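Long-range contacts in nitrite oxidoreductase subunit B (Kuenenia stuttgartiensis, PDB 7B04), which probably carries electrons through its iron-sulfur clusters between the catalytic subunit and the haem-binding subunit of the nitrite oxidoreductase complex: residues H5-L9 with G298-Y304; K53-W59 with M224-L228; E163-F169 with W310-L316; R195-I200 with Y239-E243. All blocks are in the same frame, centred on the assembly; numbering follows the deposited sequence.

The four contacts are spread around the iron-sulfur core and do not touch. Contact 1 joins the N-terminal strand 3-6 to the approach to strand 303-306, and its chain loop encloses contacts 2 and 4; their centres lie about 28 Å and 19 Å from its own. Contact 3, about 24 Å from contact 1 centre to centre, uses helix 313-320, which follows strand 303-306 directly. Contacts 3 and 4 lie on opposite sides of the chain's centre, about 36 Å apart centre to centre. Contact 4 lies wholly within the dicluster sequence range, to which contacts 2 and 3 each give one segment. Contacts 2, 3 and 4 also meet neighbouring subunits, and so lie where the complex is assembled.

Contact 1 (H5-L9 with G298-Y304); sequences HNWHL and GTEPNIY
Glu300 and His8 form the dense part of this buried contact. The Glu300 side chain crosses the imidazole at about a right angle and lays CG over one face, 3.4 Å from the centroid of the His8 ring, a CH-pi contact. At the edge of that ring, His8 NE2 and Tyr304 OH share a hydrogen bond of 3.0 Å in which either may donate, while the carbonyl of Pro301 lies near the ring plane beside CE1. Tyr304 also packs on the indole, with Trp7 CH2 3.8 Å from Tyr304 CE1. The packing thins near the start of 298-304, where Leu9 CD1 comes no nearer than 4.4 Å to Gly298 CA, and the partly exposed His5 barely takes part. The Pro301 side chain is about 7 Å from a bound [4Fe-4S] cluster and about 5 Å from the side chain of Cys178, a cluster ligand. With CG anti to the backbone N (chi1 -151°), Glu300 brings its carboxylate up against Trp7, whose backbone N gives OE1 a weak bond of 3.4 Å. Its OE2 is held by a salt bridge to Arg21 and a hydrogen bond from Thr179, which would probably keep this buried acid ionised.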
# COMPACT_ATOMS: atom_id res chain seq x y z
N HIS A 5 2.44 4.64 42.20
CA HIS A 5 1.58 3.50 41.90
C HIS A 5 1.36 3.35 40.40
O HIS A 5 0.97 4.30 39.73
CB HIS A 5 0.24 3.62 42.62
CG HIS A 5 -0.69 2.47 42.35
ND1 HIS A 5 -0.49 1.21 42.86
CD2 HIS A 5 -1.81 2.40 41.59
CE1 HIS A 5 -1.46 0.41 42.45
NE2 HIS A 5 -2.27 1.10 41.68
N ASN A 6 1.61 2.15 39.89
CA ASN A 6 1.29 1.78 38.52
C ASN A 6 0.32 0.61 38.55
O ASN A 6 0.66 -0.47 39.03
CB ASN A 6 2.54 1.40 37.73
CG ASN A 6 2.23 0.85 36.32
OD1 ASN A 6 1.24 0.18 36.11
ND2 ASN A 6 3.11 1.13 35.38
N TRP A 7 -0.88 0.83 38.02
CA TRP A 7 -1.88 -0.23 38.04
C TRP A 7 -1.61 -1.32 37.00
O TRP A 7 -2.10 -2.43 37.17
CB TRP A 7 -3.28 0.35 37.89
CG TRP A 7 -3.54 1.08 36.62
CD1 TRP A 7 -3.36 2.41 36.38
CD2 TRP A 7 -4.07 0.52 35.42
NE1 TRP A 7 -3.74 2.72 35.10
CE2 TRP A 7 -4.18 1.57 34.48
CE3 TRP A 7 -4.46 -0.76 35.04
CZ2 TRP A 7 -4.66 1.37 33.19
CZ3 TRP A 7 -4.94 -0.96 33.76
CH2 TRP A 7 -5.03 0.10 32.85
N HIS A 8 -0.84 -1.03 35.94
CA HIS A 8 -0.48 -2.09 35.01
C HIS A 8 0.33 -3.16 35.72
O HIS A 8 0.05 -4.36 35.60
CB HIS A 8 0.34 -1.55 33.83
CG HIS A 8 -0.41 -0.59 32.96
ND1 HIS A 8 0.21 0.09 31.93
CD2 HIS A 8 -1.70 -0.20 32.95
CE1 HIS A 8 -0.68 0.86 31.32
NE2 HIS A 8 -1.85 0.70 31.92
N LEU A 9 1.34 -2.74 36.48
CA LEU A 9 2.17 -3.68 37.23
C LEU A 9 1.51 -4.11 38.53
O LEU A 9 1.95 -5.10 39.13
CB LEU A 9 3.52 -3.04 37.56
CG LEU A 9 4.37 -2.54 36.39
CD1 LEU A 9 5.70 -2.03 36.91
CD2 LEU A 9 4.58 -3.66 35.39
N GLY A 298 7.45 -0.23 32.43
CA GLY A 298 7.09 0.57 33.58
C GLY A 298 6.69 1.99 33.30
O GLY A 298 6.76 2.84 34.19
N THR A 299 6.31 2.32 32.06
CA THR A 299 5.91 3.68 31.76
C THR A 299 4.41 3.91 31.88
O THR A 299 3.98 5.07 31.89
CB THR A 299 6.38 4.08 30.36
OG1 THR A 299 5.57 3.42 29.38
CG2 THR A 299 7.84 3.69 30.16
N GLU A 300 3.62 2.84 32.01
CA GLU A 300 2.16 2.89 31.90
C GLU A 300 1.74 3.46 30.55
O GLU A 300 1.27 4.60 30.47
CB GLU A 300 1.53 3.70 33.04
CG GLU A 300 0.13 3.24 33.41
CD GLU A 300 -0.37 3.80 34.72
OE1 GLU A 300 0.04 3.28 35.78
OE2 GLU A 300 -1.19 4.74 34.70
N PRO A 301 1.92 2.70 29.47
CA PRO A 301 1.40 3.14 28.17
C PRO A 301 -0.11 3.29 28.22
O PRO A 301 -0.80 2.68 29.03
CB PRO A 301 1.81 2.01 27.21
CG PRO A 301 2.85 1.24 27.93
CD PRO A 301 2.54 1.37 29.39
N ASN A 302 -0.63 4.11 27.31
CA ASN A 302 -2.07 4.36 27.26
C ASN A 302 -2.64 4.09 25.88
O ASN A 302 -3.68 4.65 25.52
CB ASN A 302 -2.37 5.79 27.72
CG ASN A 302 -2.03 6.00 29.18
OD1 ASN A 302 -2.52 5.28 30.05
ND2 ASN A 302 -1.18 6.98 29.45
N ILE A 303 -1.99 3.24 25.10
CA ILE A 303 -2.54 2.66 23.88
C ILE A 303 -2.71 1.17 24.15
O ILE A 303 -1.72 0.45 24.32
CB ILE A 303 -1.64 2.91 22.66
CG1 ILE A 303 -1.44 4.41 22.45
CG2 ILE A 303 -2.24 2.27 21.42
CD1 ILE A 303 -2.73 5.17 22.21
N TYR A 304 -3.95 0.72 24.19
CA TYR A 304 -4.28 -0.64 24.61
C TYR A 304 -4.74 -1.45 23.40
O TYR A 304 -5.45 -0.95 22.53
CB TYR A 304 -5.36 -0.63 25.69
CG TYR A 304 -4.98 0.13 26.93
CD1 TYR A 304 -4.38 -0.51 28.00
CD2 TYR A 304 -5.20 1.50 27.02
CE1 TYR A 304 -4.02 0.19 29.14
CE2 TYR A 304 -4.85 2.21 28.15
CZ TYR A 304 -4.26 1.55 29.20
OH TYR A 304 -3.91 2.25 30.33

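Contact 2 (K53-W59 with M224-L228); sequences KGQEFMW and MYRGL
Met224 and Met58 lie alongside each other pointing opposite ways, Met224 SD 3.5 Å from Met58 CG. The same sulfur makes an oblique Met-aromatic contact with Phe57, 5.5 Å from the ring centroid. The first bond of the Tyr225 side chain points away; its OH hydrogen-bonds Ala124 O of subunit C and its ring makes a cation-pi contact with Arg212 of the [3Fe-4S] site, while its carbonyl O sits at the Phe57 ring edge. Strands 224-226 and 231-233 form an antiparallel hairpin, against which 53-59 folds with a type I turn from Gln55 to Met58. Arg226 swings CG opposite its own N (chi1 -165°), runs out straight and grips Lys53 O side-on: NE at 2.9 Å and NH2 at 2.7 Å both lie in the carbonyl plane. The Gln55 amide stacks over one guanidinium face, planes 20° apart, and Glu233 holds both, by a salt bridge to Arg226 NH1 and a hydrogen bond from Gln55 NE2. A leucine in place of the arginine would probably rob the Lys53 carbonyl of both donors and Glu233 of a cationic mate. A water held by weak bonds links Gly227 N to Gly54 O. Leu228 CB packs 3.9 Å from Gly54 CA, where a side chain would clash.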
# COMPACT_ATOMS: atom_id res chain seq x y z
N LYS A 53 11.94 19.01 5.90
CA LYS A 53 13.37 18.75 5.98
C LYS A 53 13.79 18.35 7.39
O LYS A 53 13.27 18.87 8.38
CB LYS A 53 14.15 19.98 5.53
CG LYS A 53 13.93 20.37 4.08
CD LYS A 53 14.89 21.47 3.65
CE LYS A 53 14.56 22.79 4.34
NZ LYS A 53 15.44 23.90 3.88
N GLY A 54 14.75 17.43 7.47
CA GLY A 54 15.26 16.93 8.73
C GLY A 54 14.47 15.81 9.36
O GLY A 54 14.97 15.18 10.30
N GLN A 55 13.25 15.53 8.88
CA GLN A 55 12.40 14.49 9.45
C GLN A 55 12.15 13.37 8.44
O GLN A 55 11.13 12.68 8.52
CB GLN A 55 11.08 15.09 9.92
CG GLN A 55 11.19 16.53 10.31
CD GLN A 55 9.86 17.23 10.42
OE1 GLN A 55 9.27 17.63 9.42
NE2 GLN A 55 9.38 17.39 11.65
N GLU A 56 13.08 13.18 7.51
CA GLU A 56 12.87 12.21 6.44
C GLU A 56 12.80 10.79 6.98
O GLU A 56 12.10 9.94 6.41
CB GLU A 56 13.97 12.35 5.39
CG GLU A 56 14.02 13.72 4.72
CD GLU A 56 14.88 14.72 5.49
OE1 GLU A 56 15.42 14.35 6.55
OE2 GLU A 56 15.00 15.87 5.03
N PHE A 57 13.52 10.50 8.06
CA PHE A 57 13.52 9.19 8.68
C PHE A 57 12.46 9.05 9.76
O PHE A 57 12.28 7.95 10.30
CB PHE A 57 14.89 8.89 9.29
CG PHE A 57 15.14 9.61 10.59
CD1 PHE A 57 15.54 10.94 10.59
CD2 PHE A 57 14.96 8.97 11.80
CE1 PHE A 57 15.77 11.61 11.77
CE2 PHE A 57 15.18 9.64 12.99
CZ PHE A 57 15.59 10.96 12.98
N MET A 58 11.75 10.12 10.09
CA MET A 58 10.86 10.14 11.24
C MET A 58 9.48 9.61 10.84
O MET A 58 8.85 10.15 9.93
CB MET A 58 10.75 11.56 11.81
CG MET A 58 11.94 11.94 12.68
SD MET A 58 12.09 13.71 13.00
CE MET A 58 10.51 14.06 13.77
N TRP A 59 9.03 8.57 11.53
CA TRP A 59 7.71 7.98 11.35
C TRP A 59 7.10 7.82 12.74
O TRP A 59 7.26 6.76 13.37
CB TRP A 59 7.78 6.65 10.60
CG TRP A 59 8.45 6.76 9.26
CD1 TRP A 59 9.77 6.58 8.98
CD2 TRP A 59 7.81 7.06 8.01
NE1 TRP A 59 10.00 6.76 7.64
CE2 TRP A 59 8.82 7.06 7.02
CE3 TRP A 59 6.50 7.35 7.63
CZ2 TRP A 59 8.54 7.32 5.68
CZ3 TRP A 59 6.23 7.61 6.30
CH2 TRP A 59 7.25 7.60 5.34
N MET A 224 12.51 11.50 18.46
CA MET A 224 13.45 11.43 17.35
C MET A 224 14.12 12.77 17.16
O MET A 224 13.47 13.82 17.23
CB MET A 224 12.74 10.99 16.06
CG MET A 224 12.01 9.67 16.19
SD MET A 224 10.90 9.31 14.82
CE MET A 224 9.89 8.02 15.53
N TYR A 225 15.42 12.74 16.90
CA TYR A 225 16.23 13.94 16.76
C TYR A 225 16.15 14.46 15.34
O TYR A 225 16.43 13.73 14.38
CB TYR A 225 17.68 13.65 17.15
CG TYR A 225 18.63 14.82 17.03
CD1 TYR A 225 18.51 15.93 17.85
CD2 TYR A 225 19.68 14.79 16.12
CE1 TYR A 225 19.39 16.99 17.76
CE2 TYR A 225 20.57 15.84 16.02
CZ TYR A 225 20.42 16.94 16.84
OH TYR A 225 21.31 17.99 16.73
N ARG A 226 15.77 15.73 15.20
CA ARG A 226 15.64 16.37 13.90
C ARG A 226 16.96 17.04 13.53
O ARG A 226 17.36 18.03 14.16
CB ARG A 226 14.51 17.39 13.90
CG ARG A 226 14.10 17.81 12.50
CD ARG A 226 12.85 18.66 12.49
NE ARG A 226 12.66 19.26 11.18
CZ ARG A 226 11.81 20.25 10.92
NH1 ARG A 226 11.07 20.78 11.89
NH2 ARG A 226 11.71 20.72 9.68
N GLY A 227 17.67 16.44 12.58
CA GLY A 227 18.93 17.00 12.13
C GLY A 227 18.88 18.48 11.80
O GLY A 227 19.80 19.23 12.13
N LEU A 228 17.80 18.93 11.15
CA LEU A 228 17.72 20.33 10.72
C LEU A 228 17.63 21.30 11.89
O LEU A 228 18.33 22.32 11.92
CB LEU A 228 16.52 20.52 9.78
CG LEU A 228 16.55 21.80 8.94
CD1 LEU A 228 17.37 21.58 7.67
CD2 LEU A 228 15.13 22.25 8.61
O HOH W 1 18.33 14.70 9.93

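Contact 3 (E163-F169 with W310-L316); sequences EHSRWFF and WAPRAYL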
# COMPACT_ATOMS: atom_id res chain seq x y z
N GLU A 163 -3.57 -21.60 17.98
CA GLU A 163 -2.31 -20.91 17.71
C GLU A 163 -1.75 -21.37 16.37
O GLU A 163 -1.62 -22.57 16.13
CB GLU A 163 -1.27 -21.16 18.81
CG GLU A 163 -1.68 -20.78 20.22
CD GLU A 163 -0.66 -21.24 21.25
OE1 GLU A 163 0.33 -21.86 20.82
OE2 GLU A 163 -0.84 -21.00 22.46
N HIS A 164 -1.41 -20.41 15.52
CA HIS A 164 -0.87 -20.71 14.20
C HIS A 164 0.60 -21.11 14.33
O HIS A 164 1.40 -20.38 14.92
CB HIS A 164 -0.97 -19.49 13.28
CG HIS A 164 -2.38 -19.12 12.90
ND1 HIS A 164 -2.65 -18.11 12.00
CD2 HIS A 164 -3.58 -19.62 13.29
CE1 HIS A 164 -3.95 -18.00 11.85
NE2 HIS A 164 -4.54 -18.90 12.62
N SER A 165 0.95 -22.28 13.78
CA SER A 165 2.34 -22.70 13.76
C SER A 165 3.20 -21.69 13.00
O SER A 165 4.24 -21.24 13.49
CB SER A 165 2.46 -24.09 13.14
OG SER A 165 2.03 -24.07 11.79
N ARG A 166 2.77 -21.33 11.80
CA ARG A 166 3.39 -20.26 11.02
C ARG A 166 2.56 -19.00 11.22
O ARG A 166 1.38 -18.98 10.84
CB ARG A 166 3.48 -20.64 9.54
CG ARG A 166 4.39 -19.77 8.70
CD ARG A 166 4.55 -20.36 7.30
NE ARG A 166 5.22 -21.65 7.32
CZ ARG A 166 5.38 -22.43 6.25
NH1 ARG A 166 4.88 -22.07 5.08
NH2 ARG A 166 6.02 -23.59 6.37
N TRP A 167 3.15 -17.97 11.81
CA TRP A 167 2.35 -16.85 12.28
C TRP A 167 3.12 -15.54 12.20
O TRP A 167 4.35 -15.51 12.21
CB TRP A 167 1.90 -17.08 13.73
CG TRP A 167 3.05 -17.10 14.70
CD1 TRP A 167 3.81 -18.17 15.05
CD2 TRP A 167 3.58 -15.98 15.42
NE1 TRP A 167 4.77 -17.80 15.95
CE2 TRP A 167 4.65 -16.46 16.20
CE3 TRP A 167 3.25 -14.62 15.49
CZ2 TRP A 167 5.40 -15.63 17.03
CZ3 TRP A 167 3.99 -13.80 16.32
CH2 TRP A 167 5.05 -14.31 17.08
N PHE A 168 2.35 -14.46 12.14
CA PHE A 168 2.83 -13.09 12.25
C PHE A 168 1.61 -12.18 12.40
O PHE A 168 0.54 -12.49 11.87
CB PHE A 168 3.68 -12.66 11.05
CG PHE A 168 2.89 -12.33 9.81
CD1 PHE A 168 2.69 -11.02 9.43
CD2 PHE A 168 2.37 -13.34 9.02
CE1 PHE A 168 1.98 -10.71 8.29
CE2 PHE A 168 1.65 -13.03 7.88
CZ PHE A 168 1.45 -11.72 7.51
N PHE A 169 1.79 -11.08 13.13
CA PHE A 169 0.71 -10.13 13.34
C PHE A 169 1.29 -8.72 13.30
O PHE A 169 2.51 -8.53 13.23
CB PHE A 169 -0.04 -10.38 14.66
CG PHE A 169 0.77 -10.09 15.89
CD1 PHE A 169 1.59 -11.06 16.45
CD2 PHE A 169 0.70 -8.85 16.51
CE1 PHE A 169 2.33 -10.80 17.59
CE2 PHE A 169 1.44 -8.58 17.65
CZ PHE A 169 2.25 -9.56 18.19
N TRP A 310 -4.80 -15.57 17.04
CA TRP A 310 -4.08 -16.67 16.40
C TRP A 310 -2.62 -16.77 16.81
O TRP A 310 -1.97 -17.77 16.49
CB TRP A 310 -4.15 -16.53 14.88
CG TRP A 310 -3.44 -15.31 14.38
CD1 TRP A 310 -2.14 -15.23 13.97
CD2 TRP A 310 -3.98 -13.99 14.27
NE1 TRP A 310 -1.85 -13.94 13.60
CE2 TRP A 310 -2.96 -13.16 13.77
CE3 TRP A 310 -5.23 -13.43 14.54
CZ2 TRP A 310 -3.15 -11.80 13.54
CZ3 TRP A 310 -5.42 -12.08 14.30
CH2 TRP A 310 -4.38 -11.28 13.81
N ALA A 311 -2.08 -15.77 17.49
CA ALA A 311 -0.66 -15.77 17.80
C ALA A 311 -0.38 -16.67 19.00
O ALA A 311 -1.27 -16.91 19.82
CB ALA A 311 -0.17 -14.36 18.09
N PRO A 312 0.84 -17.20 19.11
CA PRO A 312 1.19 -17.99 20.29
C PRO A 312 0.94 -17.21 21.57
O PRO A 312 1.36 -16.06 21.71
CB PRO A 312 2.68 -18.28 20.09
CG PRO A 312 2.86 -18.24 18.62
CD PRO A 312 1.92 -17.19 18.11
N ARG A 313 0.24 -17.85 22.51
CA ARG A 313 -0.15 -17.14 23.72
C ARG A 313 1.06 -16.75 24.56
O ARG A 313 1.06 -15.68 25.18
CB ARG A 313 -1.11 -18.00 24.55
CG ARG A 313 -2.39 -18.38 23.82
CD ARG A 313 -3.34 -17.21 23.71
NE ARG A 313 -4.64 -17.61 23.17
CZ ARG A 313 -4.95 -17.60 21.87
NH1 ARG A 313 -6.16 -17.98 21.47
NH2 ARG A 313 -4.05 -17.22 20.98
N ALA A 314 2.13 -17.55 24.53
CA ALA A 314 3.33 -17.22 25.30
C ALA A 314 3.93 -15.89 24.85
O ALA A 314 4.28 -15.04 25.67
CB ALA A 314 4.36 -18.34 25.17
N TYR A 315 4.06 -15.70 23.53
CA TYR A 315 4.56 -14.43 23.02
C TYR A 315 3.62 -13.29 23.39
O TYR A 315 4.07 -12.20 23.75
CB TYR A 315 4.74 -14.52 21.50
CG TYR A 315 5.43 -13.32 20.87
CD1 TYR A 315 6.81 -13.17 20.94
CD2 TYR A 315 4.70 -12.35 20.20
CE1 TYR A 315 7.44 -12.08 20.37
CE2 TYR A 315 5.32 -11.26 19.62
CZ TYR A 315 6.69 -11.13 19.71
OH TYR A 315 7.31 -10.04 19.13
N LEU A 316 2.30 -13.52 23.30
CA LEU A 316 1.33 -12.47 23.58
C LEU A 316 1.35 -12.05 25.05
O LEU A 316 1.26 -10.85 25.35
CB LEU A 316 -0.07 -12.94 23.19
CG LEU A 316 -0.39 -13.14 21.70
CD1 LEU A 316 -1.89 -13.31 21.51
CD2 LEU A 316 0.12 -11.97 20.87
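His164 N donates to Trp310 O over 2.9 Å in a nearly straight bond (170°) in the carbonyl plane, tying the irregular segment 163-169 to the lead-in of helix 313-320. Pro312 is the N-cap residue of that helix, and at its first turn Glu163 OE2 takes a weak bond of 3.3 Å from Arg313 N; the N-terminal end of the helix would probably stabilise the negative charge. Beyond this polar end the contact is an aromatic cluster. Trp310 CB sits over the centre of the imidazole, 3.3 Å from the centroid of the His164 ring, while His164 ND1 shares a hydrogen bond with Tyr337 OH of subunit A. Trp167 takes a chi1 of 66°, CG between its backbone N and carbonyl carbon, which presents the indole flat to the proline: Pro312 CD is 3.4 Å from the centroid of the five-membered ring of Trp167. Trp167 CH2 lies over a face of Tyr315, whose ring also meets Phe1138 of subunit A edge-to-face. Phe169 comes to the edge of the Tyr315 ring, with 3.6 Å between Phe169 CE1 and Tyr315 CE2. Trp310 NE1 gives a 3.3 Å hydrogen bond to Phe168 O, approaching from above the carbonyl plane.

Contact 4 (R195-I200 with Y239-E243); sequences RKEDGI and YPRIE
A small salt-bridge network beside an aliphatic patch connects Arg195 and Ile200, in the loop between strands 192-194 and 201-203, with the short helix 239-242 and the adjoining Glu243. The loop is closed by its own backbone, Arg195 N bonding to Ile200 O over 2.9 Å, and both side chains start out toward the helix. Arg195 NH2 forms a salt bridge with Glu243 OE2, the guanidinium and carboxylate planes 67° apart; the modelled separation is too short to be trusted at this resolution. A bend at chi3 (86°) also brings Arg195 NH1 to 2.9 Å from Asp198 OD2, a pairing of charges alone, since no N-H points at the oxygen. A methionine in place of the arginine would probably cost Asp198 its cation and Glu243 its link to the loop. Ile200 CD1 packs 3.7 Å from Tyr239 CB and meets Ile242 CD1 tip to tip at 4.0 Å. Subunit A covers the neighbourhood: its Arg54, like Arg245 of this chain, pairs with Glu243 OE1, and its Glu50 O accepts from Tyr239 OH. The helix directly follows Cys235 and Cys238, ligands of the second [4Fe-4S] cluster, an arrangement belonging to the 4Fe-4S dicluster domain.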
# COMPACT_ATOMS: atom_id res chain seq x y z
N ARG A 195 0.69 17.15 30.08
CA ARG A 195 -0.43 18.04 30.35
C ARG A 195 -1.43 17.36 31.28
O ARG A 195 -1.77 16.18 31.11
CB ARG A 195 -1.13 18.44 29.05
CG ARG A 195 -0.20 18.94 27.96
CD ARG A 195 -0.87 18.87 26.59
NE ARG A 195 -1.67 20.05 26.30
CZ ARG A 195 -2.61 20.11 25.35
NH1 ARG A 195 -2.86 19.04 24.61
NH2 ARG A 195 -3.29 21.23 25.15
N LYS A 196 -1.90 18.10 32.28
CA LYS A 196 -2.82 17.56 33.27
C LYS A 196 -4.24 17.50 32.73
O LYS A 196 -5.08 16.79 33.28
CB LYS A 196 -2.77 18.40 34.55
CG LYS A 196 -3.53 17.80 35.73
CD LYS A 196 -3.29 18.61 36.99
CE LYS A 196 -2.44 17.84 37.99
NZ LYS A 196 -1.03 17.73 37.54
N GLU A 197 -4.52 18.24 31.65
CA GLU A 197 -5.85 18.30 31.08
C GLU A 197 -6.20 17.04 30.30
O GLU A 197 -7.32 16.53 30.42
CB GLU A 197 -5.94 19.55 30.20
CG GLU A 197 -5.11 20.69 30.78
CD GLU A 197 -4.57 21.66 29.75
OE1 GLU A 197 -4.81 21.45 28.54
OE2 GLU A 197 -3.88 22.62 30.15
N ASP A 198 -5.26 16.52 29.51
CA ASP A 198 -5.53 15.37 28.66
C ASP A 198 -4.44 14.31 28.71
O ASP A 198 -4.58 13.28 28.04
CB ASP A 198 -5.75 15.81 27.21
CG ASP A 198 -4.81 16.91 26.78
OD1 ASP A 198 -3.87 17.21 27.55
OD2 ASP A 198 -5.01 17.48 25.69
N GLY A 199 -3.35 14.53 29.45
CA GLY A 199 -2.29 13.54 29.54
C GLY A 199 -1.36 13.50 28.35
O GLY A 199 -0.62 12.53 28.20
N ILE A 200 -1.38 14.53 27.50
CA ILE A 200 -0.52 14.56 26.32
C ILE A 200 0.89 14.96 26.73
O ILE A 200 1.08 15.94 27.47
CB ILE A 200 -1.10 15.50 25.26
CG1 ILE A 200 -2.36 14.90 24.65
CG2 ILE A 200 -0.07 15.81 24.18
CD1 ILE A 200 -3.08 15.81 23.69
N TYR A 239 -2.66 17.53 19.23
CA TYR A 239 -3.42 18.22 20.27
C TYR A 239 -4.29 19.36 19.75
O TYR A 239 -5.32 19.63 20.38
CB TYR A 239 -2.48 18.69 21.39
CG TYR A 239 -1.44 19.71 21.01
CD1 TYR A 239 -0.21 19.32 20.49
CD2 TYR A 239 -1.67 21.07 21.20
CE1 TYR A 239 0.75 20.26 20.15
CE2 TYR A 239 -0.71 22.01 20.86
CZ TYR A 239 0.49 21.60 20.34
OH TYR A 239 1.45 22.53 20.00
N PRO A 240 -3.97 20.05 18.64
CA PRO A 240 -4.95 21.01 18.11
C PRO A 240 -6.25 20.35 17.67
O PRO A 240 -7.32 20.98 17.77
CB PRO A 240 -4.22 21.65 16.92
CG PRO A 240 -3.08 20.74 16.62
CD PRO A 240 -2.68 20.20 17.95
N ARG A 241 -6.21 19.11 17.20
CA ARG A 241 -7.45 18.43 16.82
C ARG A 241 -8.26 18.03 18.06
O ARG A 241 -9.49 18.14 18.06
CB ARG A 241 -7.14 17.20 15.97
CG ARG A 241 -6.84 17.52 14.51
CD ARG A 241 -6.18 16.34 13.82
NE ARG A 241 -7.04 15.16 13.78
CZ ARG A 241 -7.82 14.84 12.75
NH1 ARG A 241 -7.85 15.61 11.67
NH2 ARG A 241 -8.57 13.75 12.80
N ILE A 242 -7.58 17.58 19.11
CA ILE A 242 -8.26 17.23 20.35
C ILE A 242 -8.80 18.48 21.04
O ILE A 242 -9.88 18.45 21.64
CB ILE A 242 -7.32 16.43 21.27
CG1 ILE A 242 -7.03 15.08 20.65
CG2 ILE A 242 -7.94 16.25 22.65
CD1 ILE A 242 -5.95 14.34 21.35
N GLU A 243 -8.07 19.59 20.95
CA GLU A 243 -8.54 20.84 21.53
C GLU A 243 -9.74 21.41 20.78
O GLU A 243 -10.25 22.46 21.18
CB GLU A 243 -7.41 21.88 21.55
CG GLU A 243 -6.33 21.61 22.58
CD GLU A 243 -5.07 22.44 22.35
OE1 GLU A 243 -5.01 23.15 21.32
OE2 GLU A 243 -4.15 22.38 23.18